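Local coordinates for protein tyrocidine synthase 2 (Brevibacillus parabrevis, PDB 6TA8) that belongs to the nonribosomal peptide synthetase enzymes and is represented here by a condensation-family domain with two sheet-containing halves, at residues A[41-44]-A[45-49]; A[245-248]-A[249-252]; A[256-259]-A[260-263]; A[451-454]-A[455-458]. All blocks are in the same frame, centred on the assembly; numbering follows the deposited sequence.

Interaction 1 (A[41-44]-A[45-49]); sequences QKWF and FANNF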
loop_
_atom_site.group_PDB
_atom_site.type_symbol
_atom_site.label_atom_id
_atom_site.label_comp_id
_atom_site.label_asym_id
_atom_site.label_seq_id
_atom_site.Cartn_x
_atom_site.Cartn_y
_atom_site.Cartn_z
ATOM N N GLN A 41 -3.769 5.339 10.381
ATOM C CA GLN A 41 -3.017 6.526 10.767
ATOM C C GLN A 41 -2.566 6.445 12.219
ATOM O O GLN A 41 -1.445 6.851 12.547
ATOM C CB GLN A 41 -3.859 7.779 10.531
ATOM C CG GLN A 41 -3.985 8.167 9.067
ATOM C CD GLN A 41 -4.976 9.292 8.847
ATOM O OE1 GLN A 41 -5.902 9.481 9.636
ATOM N NE2 GLN A 41 -4.786 10.045 7.770
ATOM N N LYS A 42 -3.423 5.920 13.099
ATOM C CA LYS A 42 -3.028 5.708 14.488
ATOM C C LYS A 42 -1.899 4.691 14.587
ATOM O O LYS A 42 -0.989 4.839 15.411
ATOM C CB LYS A 42 -4.231 5.247 15.312
ATOM C CG LYS A 42 -4.985 6.362 16.016
ATOM C CD LYS A 42 -5.893 5.795 17.099
ATOM C CE LYS A 42 -6.513 6.896 17.944
ATOM N NZ LYS A 42 -7.543 7.662 17.189
ATOM N N TRP A 43 -1.946 3.648 13.756
ATOM C CA TRP A 43 -0.898 2.633 13.769
ATOM C C TRP A 43 0.449 3.212 13.355
ATOM O O TRP A 43 1.494 2.752 13.830
ATOM C CB TRP A 43 -1.292 1.474 12.850
ATOM C CG TRP A 43 -0.173 0.536 12.521
ATOM C CD1 TRP A 43 0.207 -0.566 13.231
ATOM C CD2 TRP A 43 0.705 0.607 11.391
ATOM N NE1 TRP A 43 1.270 -1.181 12.616
ATOM C CE2 TRP A 43 1.596 -0.480 11.484
ATOM C CE3 TRP A 43 0.828 1.489 10.312
ATOM C CZ2 TRP A 43 2.594 -0.710 10.540
ATOM C CZ3 TRP A 43 1.819 1.257 9.375
ATOM C CH2 TRP A 43 2.689 0.167 9.495
ATOM N N PHE A 44 0.448 4.218 12.479
ATOM C CA PHE A 44 1.702 4.823 12.041
ATOM C C PHE A 44 2.367 5.600 13.171
ATOM O O PHE A 44 3.588 5.528 13.348
ATOM C CB PHE A 44 1.450 5.730 10.836
ATOM C CG PHE A 44 2.637 6.565 10.442
ATOM C CD1 PHE A 44 3.661 6.024 9.683
ATOM C CD2 PHE A 44 2.723 7.896 10.822
ATOM C CE1 PHE A 44 4.752 6.791 9.317
ATOM C CE2 PHE A 44 3.812 8.667 10.461
ATOM C CZ PHE A 44 4.828 8.114 9.706
ATOM N N PHE A 45 1.579 6.347 13.949
ATOM C CA PHE A 45 2.143 7.141 15.034
ATOM C C PHE A 45 2.497 6.291 16.247
ATOM O O PHE A 45 3.467 6.597 16.948
ATOM C CB PHE A 45 1.168 8.248 15.434
ATOM C CG PHE A 45 1.047 9.341 14.413
ATOM C CD1 PHE A 45 2.086 10.234 14.211
ATOM C CD2 PHE A 45 -0.101 9.474 13.652
ATOM C CE1 PHE A 45 1.982 11.239 13.270
ATOM C CE2 PHE A 45 -0.212 10.476 12.709
ATOM C CZ PHE A 45 0.831 11.360 12.519
ATOM N N ALA A 46 1.730 5.228 16.509
ATOM C CA ALA A 46 2.035 4.351 17.633
ATOM C C ALA A 46 3.354 3.617 17.447
ATOM O O ALA A 46 3.951 3.176 18.434
ATOM C CB ALA A 46 0.902 3.342 17.838
ATOM N N ASN A 47 3.821 3.474 16.205
ATOM C CA ASN A 47 5.110 2.835 15.970
ATOM C C ASN A 47 6.266 3.727 16.405
ATOM O O ASN A 47 7.345 3.220 16.734
ATOM C CB ASN A 47 5.252 2.469 14.493
ATOM C CG ASN A 47 4.738 1.079 14.186
ATOM O OD1 ASN A 47 5.348 0.081 14.570
ATOM N ND2 ASN A 47 3.611 1.006 13.489
ATOM N N ASN A 48 6.058 5.044 16.417
ATOM C CA ASN A 48 7.083 6.018 16.793
ATOM C C ASN A 48 8.335 5.854 15.928
ATOM O O ASN A 48 9.432 5.569 16.412
ATOM C CB ASN A 48 7.418 5.915 18.287
ATOM C CG ASN A 48 6.798 7.034 19.102
ATOM O OD1 ASN A 48 7.203 8.192 18.997
ATOM N ND2 ASN A 48 5.811 6.692 19.923
ATOM N N PHE A 49 8.143 6.036 14.624
ATOM C CA PHE A 49 9.239 5.907 13.678
ATOM C C PHE A 49 10.251 7.031 13.862
ATOM O O PHE A 49 9.909 8.149 14.259
ATOM C CB PHE A 49 8.715 5.926 12.241
ATOM C CG PHE A 49 7.904 4.718 11.869
ATOM C CD1 PHE A 49 8.488 3.464 11.814
ATOM C CD2 PHE A 49 6.559 4.840 11.559
ATOM C CE1 PHE A 49 7.745 2.352 11.466
ATOM C CE2 PHE A 49 5.811 3.732 11.209
ATOM C CZ PHE A 49 6.406 2.487 11.162
HETATM O O HOH W 1 5.548 7.165 13.712
#
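Phe44 and Phe45 meet as an edge-to-face aromatic pair on the last turn of a short helix. The edge of Phe44 is directed at the face of Phe45. Its CD2 stands over the centre of that ring. The planes are 77° apart and the centroids 5.3 Å apart. The two side chains leave the backbone on different branches: CG of Phe44 is anti to its own N (chi1 171°), whereas CG of Phe45 lies beside its N. Phe49, beyond the helix, reaches back to the same cluster. Phe44 CE1 touches Phe49 CD2 at 3.5 Å, with the two rings set obliquely, 43° apart.

Asn47 folds back over Trp43. Its ND2 sits 3.2 Å above one face of the indole, towards the rim, and the amide plane is nearly upright on the ring. The same ND2 donates to Trp43 O at 2.8 Å, a bent bond that draws the amide over the indole. The backbone bond from Ala46 N to Lys42 O, 3.0 Å, keeps the helical turn. Asn48 then takes a positive phi and the chain leaves the helix. A water joins this end to the following loop: it donates to Phe44 O at 2.6 Å and accepts from Phe49 N.

Trp55 stacks on Phe49 and also meets Phe44, just before strand 56-63. The loop residue Ile97 packs on Phe45. Val418, from another loop, touches Asn47 and Phe49. Helix 39-46 is thus held between loops, with strand 56-63 following in the chain.

Interaction 2 (A[245-248]-A[249-252]); sequences RKQK and HTRT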
loop_
_atom_site.group_PDB
_atom_site.type_symbol
_atom_site.label_atom_id
_atom_site.label_comp_id
_atom_site.label_asym_id
_atom_site.label_seq_id
_atom_site.Cartn_x
_atom_site.Cartn_y
_atom_site.Cartn_z
ATOM N N ARG A 245 16.626 -3.009 13.734
ATOM C CA ARG A 245 15.580 -3.086 12.724
ATOM C C ARG A 245 15.560 -1.862 11.816
ATOM O O ARG A 245 14.518 -1.549 11.231
ATOM C CB ARG A 245 14.216 -3.275 13.391
ATOM C CG ARG A 245 14.292 -3.754 14.833
ATOM C CD ARG A 245 13.024 -4.487 15.246
ATOM N NE ARG A 245 13.011 -5.872 14.781
ATOM C CZ ARG A 245 13.626 -6.874 15.400
ATOM N NH1 ARG A 245 14.310 -6.649 16.514
ATOM N NH2 ARG A 245 13.559 -8.103 14.906
ATOM N N LYS A 246 16.690 -1.170 11.683
ATOM C CA LYS A 246 16.745 0.030 10.861
ATOM C C LYS A 246 16.550 -0.313 9.388
ATOM O O LYS A 246 16.880 -1.409 8.930
ATOM C CB LYS A 246 18.074 0.757 11.064
ATOM C CG LYS A 246 18.166 1.515 12.380
ATOM C CD LYS A 246 19.361 2.455 12.401
ATOM C CE LYS A 246 20.671 1.691 12.314
ATOM N NZ LYS A 246 21.849 2.602 12.359
ATOM N N GLN A 247 16.002 0.650 8.643
ATOM C CA GLN A 247 15.665 0.415 7.244
ATOM C C GLN A 247 16.890 0.383 6.340
ATOM O O GLN A 247 16.793 -0.101 5.206
ATOM C CB GLN A 247 14.689 1.488 6.756
ATOM C CG GLN A 247 13.846 1.071 5.563
ATOM C CD GLN A 247 12.727 0.123 5.942
ATOM O OE1 GLN A 247 12.660 -1.005 5.454
ATOM N NE2 GLN A 247 11.838 0.577 6.817
ATOM N N LYS A 248 18.037 0.885 6.805
ATOM C CA LYS A 248 19.229 0.906 5.964
ATOM C C LYS A 248 19.712 -0.493 5.608
ATOM O O LYS A 248 20.385 -0.663 4.586
ATOM C CB LYS A 248 20.348 1.686 6.656
ATOM C CG LYS A 248 20.763 1.119 8.004
ATOM C CD LYS A 248 21.946 1.879 8.579
ATOM C CE LYS A 248 21.625 3.356 8.744
ATOM N NZ LYS A 248 22.829 4.148 9.122
ATOM N N HIS A 249 19.378 -1.497 6.416
ATOM C CA HIS A 249 19.778 -2.875 6.164
ATOM C C HIS A 249 18.742 -3.654 5.364
ATOM O O HIS A 249 18.842 -4.882 5.276
ATOM C CB HIS A 249 20.054 -3.592 7.488
ATOM C CG HIS A 249 20.970 -2.839 8.401
ATOM N ND1 HIS A 249 22.340 -2.841 8.249
ATOM C CD2 HIS A 249 20.714 -2.061 9.479
ATOM C CE1 HIS A 249 22.888 -2.097 9.193
ATOM N NE2 HIS A 249 21.922 -1.611 9.953
ATOM N N THR A 250 17.758 -2.974 4.781
ATOM C CA THR A 250 16.690 -3.651 4.060
ATOM C C THR A 250 17.116 -3.948 2.627
ATOM O O THR A 250 17.569 -3.054 1.905
ATOM C CB THR A 250 15.419 -2.802 4.065
ATOM O OG1 THR A 250 14.847 -2.802 5.379
ATOM C CG2 THR A 250 14.402 -3.353 3.077
ATOM N N ARG A 251 16.969 -5.206 2.220
ATOM C CA ARG A 251 17.224 -5.630 0.854
ATOM C C ARG A 251 15.979 -6.304 0.293
ATOM O O ARG A 251 15.125 -6.795 1.035
ATOM C CB ARG A 251 18.423 -6.584 0.778
ATOM C CG ARG A 251 19.724 -5.989 1.288
ATOM C CD ARG A 251 20.141 -4.782 0.465
ATOM N NE ARG A 251 21.474 -4.309 0.826
ATOM C CZ ARG A 251 21.712 -3.334 1.697
ATOM N NH1 ARG A 251 20.702 -2.721 2.301
ATOM N NH2 ARG A 251 22.957 -2.969 1.965
ATOM N N THR A 252 15.881 -6.320 -1.035
ATOM C CA THR A 252 14.721 -6.872 -1.724
ATOM C C THR A 252 15.172 -7.912 -2.737
ATOM O O THR A 252 16.116 -7.676 -3.497
ATOM C CB THR A 252 13.912 -5.777 -2.430
ATOM O OG1 THR A 252 14.709 -5.186 -3.465
ATOM C CG2 THR A 252 13.485 -4.701 -1.442
#
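The His249 imidazole carries the aliphatic chain of Lys248 on one face. Lys248 CG lies 3.7 Å from the ring centroid, close to the ring normal, in a CH-pi contact. Both side chains run the same way. At the edge of the ring, near its plane, is Lys246 O. The guanidinium of Arg251 is the other flat group. Lys248 O lies at its edge and accepts from NH1 at 3.1 Å with an N-H...O angle of 155°. NH1 also donates to Thr250 O at 3.2 Å. Both carbonyl oxygens lie in the guanidinium plane and favour this rotation; a crystal neighbour that touches Arg251 may also influence it.

Gln247 and Thr250 close the turn by two bonds. Thr250 N donates to Gln247 O at 3.1 Å. Thr250 OG1 donates to Gln247 OE1 at 2.8 Å, coming from above the amide plane. The Gln247 chain bends at chi2 (76°), which brings OE1 back to the threonine. Arg417 NH1 is a further partner of Thr250 OG1, so the hydroxyl is gripped from outside the turn as well.

Glu414 forms long, weak ion pairs with Lys246 and Lys248. The stretch is a surface turn with a short 3-10 segment that leads into strand 250-256, an outermost strand of the six-stranded mixed sheet. The backbone of Arg251 bonds to Tyr438 on the antiparallel neighbour, strand 431-439, and His249 packs against Ser439 of that strand.

Interaction 3 (A[256-259]-A[260-263]); sequences ALTV and PQTE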
loop_
_atom_site.group_PDB
_atom_site.type_symbol
_atom_site.label_atom_id
_atom_site.label_comp_id
_atom_site.label_asym_id
_atom_site.label_seq_id
_atom_site.Cartn_x
_atom_site.Cartn_y
_atom_site.Cartn_z
ATOM N N ALA A 256 9.863 -12.735 -11.201
ATOM C CA ALA A 256 8.746 -12.423 -12.078
ATOM C C ALA A 256 8.372 -13.647 -12.899
ATOM O O ALA A 256 9.181 -14.554 -13.110
ATOM C CB ALA A 256 9.073 -11.248 -13.009
ATOM N N LEU A 257 7.126 -13.660 -13.360
ATOM C CA LEU A 257 6.619 -14.708 -14.232
ATOM C C LEU A 257 6.532 -14.197 -15.664
ATOM O O LEU A 257 6.361 -13.000 -15.906
ATOM C CB LEU A 257 5.241 -15.188 -13.768
ATOM C CG LEU A 257 5.141 -15.782 -12.361
ATOM C CD1 LEU A 257 3.746 -16.335 -12.116
ATOM C CD2 LEU A 257 6.191 -16.861 -12.154
ATOM N N THR A 258 6.658 -15.120 -16.615
ATOM C CA THR A 258 6.533 -14.764 -18.018
ATOM C C THR A 258 5.099 -14.341 -18.334
ATOM O O THR A 258 4.149 -14.697 -17.632
ATOM C CB THR A 258 6.946 -15.937 -18.910
ATOM O OG1 THR A 258 6.043 -17.032 -18.711
ATOM C CG2 THR A 258 8.359 -16.390 -18.577
ATOM N N VAL A 259 4.949 -13.569 -19.408
ATOM C CA VAL A 259 3.639 -13.038 -19.785
ATOM C C VAL A 259 2.687 -14.124 -20.291
ATOM O O VAL A 259 1.469 -13.908 -20.243
ATOM C CB VAL A 259 3.773 -11.891 -20.808
ATOM C CG1 VAL A 259 4.908 -10.958 -20.422
ATOM C CG2 VAL A 259 3.958 -12.403 -22.227
ATOM N N PRO A 260 3.145 -15.291 -20.777
ATOM C CA PRO A 260 2.178 -16.384 -20.969
ATOM C C PRO A 260 1.743 -17.026 -19.664
ATOM O O PRO A 260 0.593 -17.466 -19.558
ATOM C CB PRO A 260 2.932 -17.378 -21.865
ATOM C CG PRO A 260 4.014 -16.584 -22.493
ATOM C CD PRO A 260 4.424 -15.625 -21.430
ATOM N N GLN A 261 2.631 -17.097 -18.668
ATOM C CA GLN A 261 2.248 -17.655 -17.376
ATOM C C GLN A 261 1.293 -16.734 -16.627
ATOM O O GLN A 261 0.439 -17.211 -15.872
ATOM C CB GLN A 261 3.490 -17.924 -16.526
ATOM C CG GLN A 261 4.313 -19.121 -16.970
ATOM C CD GLN A 261 5.698 -19.130 -16.352
ATOM O OE1 GLN A 261 6.175 -18.109 -15.856
ATOM N NE2 GLN A 261 6.353 -20.286 -16.380
ATOM N N THR A 262 1.421 -15.420 -16.823
ATOM C CA THR A 262 0.577 -14.474 -16.102
ATOM C C THR A 262 -0.841 -14.442 -16.659
ATOM O O THR A 262 -1.810 -14.444 -15.891
ATOM C CB THR A 262 1.194 -13.075 -16.148
ATOM O OG1 THR A 262 2.578 -13.148 -15.785
ATOM C CG2 THR A 262 0.474 -12.145 -15.186
ATOM N N GLU A 263 -0.985 -14.408 -17.986
ATOM C CA GLU A 263 -2.318 -14.384 -18.581
ATOM C C GLU A 263 -3.069 -15.683 -18.326
ATOM O O GLU A 263 -4.300 -15.673 -18.211
ATOM C CB GLU A 263 -2.227 -14.103 -20.081
ATOM C CG GLU A 263 -2.395 -12.636 -20.442
ATOM C CD GLU A 263 -3.810 -12.137 -20.214
ATOM O OE1 GLU A 263 -4.762 -12.875 -20.542
ATOM O OE2 GLU A 263 -3.969 -11.007 -19.703
#
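Thr258 and Gln261 form a capping box at the start of helix 259-267, with Thr258 as the N-cap. Each side chain accepts from the backbone N of the other residue. Thr258 N donates to Gln261 OE1 at 3.1 Å, with an N-H...O angle of 152°. The return bond, Gln261 N to Thr258 OG1, is weak at 3.4 Å. The threonine hydroxyl lies between its own N and carbonyl carbon (chi1 64°), turned to the first helical turn. The Gln261 chain is extended beyond CG and its amide reaches back over Thr258, so Gln261 OE1 also comes 3.7 Å from Leu257 CB. The Leu257 and Gln261 side chains cross at about a right angle.

The buried part of the contact is made by Leu257 and Thr262. Both CB atoms point into the contact. Leu257 packs on Leu432 of strand 431-439, to which its backbone is also bonded. The hydroxyl of Thr262 is tied to that strand too, since Leu432 N is a partner of OG1. This side therefore joins the helix start to the sheet.

The other side is more open. Thr258, Val259, Pro260 and Glu263 are exposed. Here Val259 CG2 rests against Pro260 CD at 3.4 Å, an apolar touch between neighbours. Glu263 gives a weak backbone bond, N to Val259 O at 3.4 Å, while its carboxylate leads away.

Thr258 O serves both donors of one residue: Thr262 N comes nearly along the C=O axis, and Thr262 OG1, also 2.9 Å away, comes from above the carbonyl plane.

Interaction 4 (A[451-454]-A[455-458]); sequences LADS and YRKH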
loop_
_atom_site.group_PDB
_atom_site.type_symbol
_atom_site.label_atom_id
_atom_site.label_comp_id
_atom_site.label_asym_id
_atom_site.label_seq_id
_atom_site.Cartn_x
_atom_site.Cartn_y
_atom_site.Cartn_z
ATOM N N LEU A 451 13.014 -19.357 -0.195
ATOM C CA LEU A 451 11.586 -19.125 -0.006
ATOM C C LEU A 451 10.933 -18.585 -1.272
ATOM O O LEU A 451 9.775 -18.912 -1.558
ATOM C CB LEU A 451 11.363 -18.164 1.163
ATOM C CG LEU A 451 9.932 -17.697 1.434
ATOM C CD1 LEU A 451 9.026 -18.876 1.745
ATOM C CD2 LEU A 451 9.907 -16.684 2.570
ATOM N N ALA A 452 11.653 -17.766 -2.041
ATOM C CA ALA A 452 11.087 -17.229 -3.274
ATOM C C ALA A 452 11.011 -18.296 -4.358
ATOM O O ALA A 452 10.039 -18.342 -5.122
ATOM C CB ALA A 452 11.907 -16.034 -3.752
ATOM N N ASP A 453 12.027 -19.158 -4.447
ATOM C CA ASP A 453 11.977 -20.250 -5.412
ATOM C C ASP A 453 10.933 -21.289 -5.024
ATOM O O ASP A 453 10.349 -21.936 -5.900
ATOM C CB ASP A 453 13.355 -20.898 -5.548
ATOM C CG ASP A 453 14.391 -19.948 -6.121
ATOM O OD1 ASP A 453 14.019 -18.816 -6.496
ATOM O OD2 ASP A 453 15.578 -20.332 -6.196
ATOM N N SER A 454 10.687 -21.464 -3.723
ATOM C CA SER A 454 9.610 -22.345 -3.288
ATOM C C SER A 454 8.245 -21.711 -3.522
ATOM O O SER A 454 7.254 -22.425 -3.717
ATOM C CB SER A 454 9.783 -22.702 -1.811
ATOM O OG SER A 454 11.007 -23.381 -1.590
ATOM N N TYR A 455 8.175 -20.378 -3.505
ATOM C CA TYR A 455 6.921 -19.694 -3.800
ATOM C C TYR A 455 6.582 -19.765 -5.283
ATOM O O TYR A 455 5.401 -19.772 -5.649
ATOM C CB TYR A 455 7.002 -18.240 -3.335
ATOM C CG TYR A 455 5.699 -17.478 -3.417
ATOM C CD1 TYR A 455 4.493 -18.083 -3.086
ATOM C CD2 TYR A 455 5.674 -16.148 -3.816
ATOM C CE1 TYR A 455 3.302 -17.388 -3.159
ATOM C CE2 TYR A 455 4.488 -15.445 -3.891
ATOM C CZ TYR A 455 3.304 -16.070 -3.561
ATOM O OH TYR A 455 2.120 -15.375 -3.633
ATOM N N ARG A 456 7.596 -19.825 -6.147
ATOM C CA ARG A 456 7.350 -19.921 -7.581
ATOM C C ARG A 456 6.966 -21.338 -7.991
ATOM O O ARG A 456 6.078 -21.525 -8.830
ATOM C CB ARG A 456 8.580 -19.452 -8.358
ATOM C CG ARG A 456 8.586 -19.865 -9.819
ATOM C CD ARG A 456 9.534 -19.004 -10.632
ATOM N NE ARG A 456 10.847 -18.896 -10.005
ATOM C CZ ARG A 456 11.817 -18.101 -10.443
ATOM N NH1 ARG A 456 11.623 -17.341 -11.513
ATOM N NH2 ARG A 456 12.983 -18.065 -9.812
ATOM N N LYS A 457 7.617 -22.348 -7.406
ATOM C CA LYS A 457 7.311 -23.733 -7.743
ATOM C C LYS A 457 5.904 -24.143 -7.332
ATOM O O LYS A 457 5.428 -25.191 -7.780
ATOM C CB LYS A 457 8.334 -24.673 -7.100
ATOM C CG LYS A 457 8.112 -24.943 -5.621
ATOM C CD LYS A 457 8.587 -26.338 -5.246
ATOM C CE LYS A 457 8.636 -26.526 -3.737
ATOM N NZ LYS A 457 9.761 -25.773 -3.115
ATOM N N HIS A 458 5.232 -23.352 -6.497
ATOM C CA HIS A 458 3.835 -23.589 -6.157
ATOM C C HIS A 458 2.874 -22.739 -6.972
ATOM O O HIS A 458 1.745 -23.172 -7.224
ATOM C CB HIS A 458 3.600 -23.334 -4.664
ATOM C CG HIS A 458 4.190 -24.382 -3.774
ATOM N ND1 HIS A 458 5.382 -24.206 -3.104
ATOM C CD2 HIS A 458 3.756 -25.622 -3.448
ATOM C CE1 HIS A 458 5.654 -25.290 -2.400
ATOM N NE2 HIS A 458 4.683 -26.165 -2.591
#
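Ser454 O accepts from His458 ND1 at 2.7 Å, the shortest sound polar bond here. The N-H...O angle is 155°. The oxygen lies at the ring edge, near its plane, and ND1 approaches off the carbonyl axis, tilted 22° from the carbonyl plane. The imidazole CG lies beside the backbone N, which turns ND1 back along the helix to the residue four places earlier. The carbonyl can only accept, consistent with a proton on ND1. His458 also packs on Leu287 and Asp291 of helix 277-293.

Asp453 and Arg456 lie side by side and point the same way. Asp453 OD1 is 3.6 Å from Arg456 NH2, a long salt bridge. OD1 lies at the guanidinium edge, near its plane, although the carboxylate and guanidinium planes are 42° apart.

Lys457 NZ comes within 3.1 Å of Ser454 OG, and the serine hydroxyl is bonded to Ser450 O. Tyr455 sends its ring away, and its OH bonds to Leu281 O. Ala452 touches Leu253 and Phe255 on strand 250-256.

The backbone holds the regular i to i+4 pattern: Tyr455 N to Leu451 O at 2.9 Å, Arg456 N to Ala452 O at 3.0 Å and Lys457 N to Asp453 O at 3.1 Å. One side packs on strand 250-256 and helix 277-293, while Asp453 and Lys457 are exposed. Arg456 lies at the border, against Phe255. The whole is an amphipathic alpha-helix.

Overall arrangement
The four contacts follow one another along the chain within one condensation domain. Interaction 1 lies on helix 39-46, its centre about 19 Å from that of interaction 2 and about 37 Å from that of interaction 3. Interactions 1 and 3 lie on opposite sides of the chain's centre. Interactions 2 and 3 mark the two ends of strand 250-256, with centres about 29 Å apart. Interaction 4 lies on helix 445-466, which packs on that strand. Its centre is about 15 Å from that of interaction 3, and Arg456 touches Ala256 and Leu257. An edge strand of the six-stranded sheet thus connects three of the four contacts.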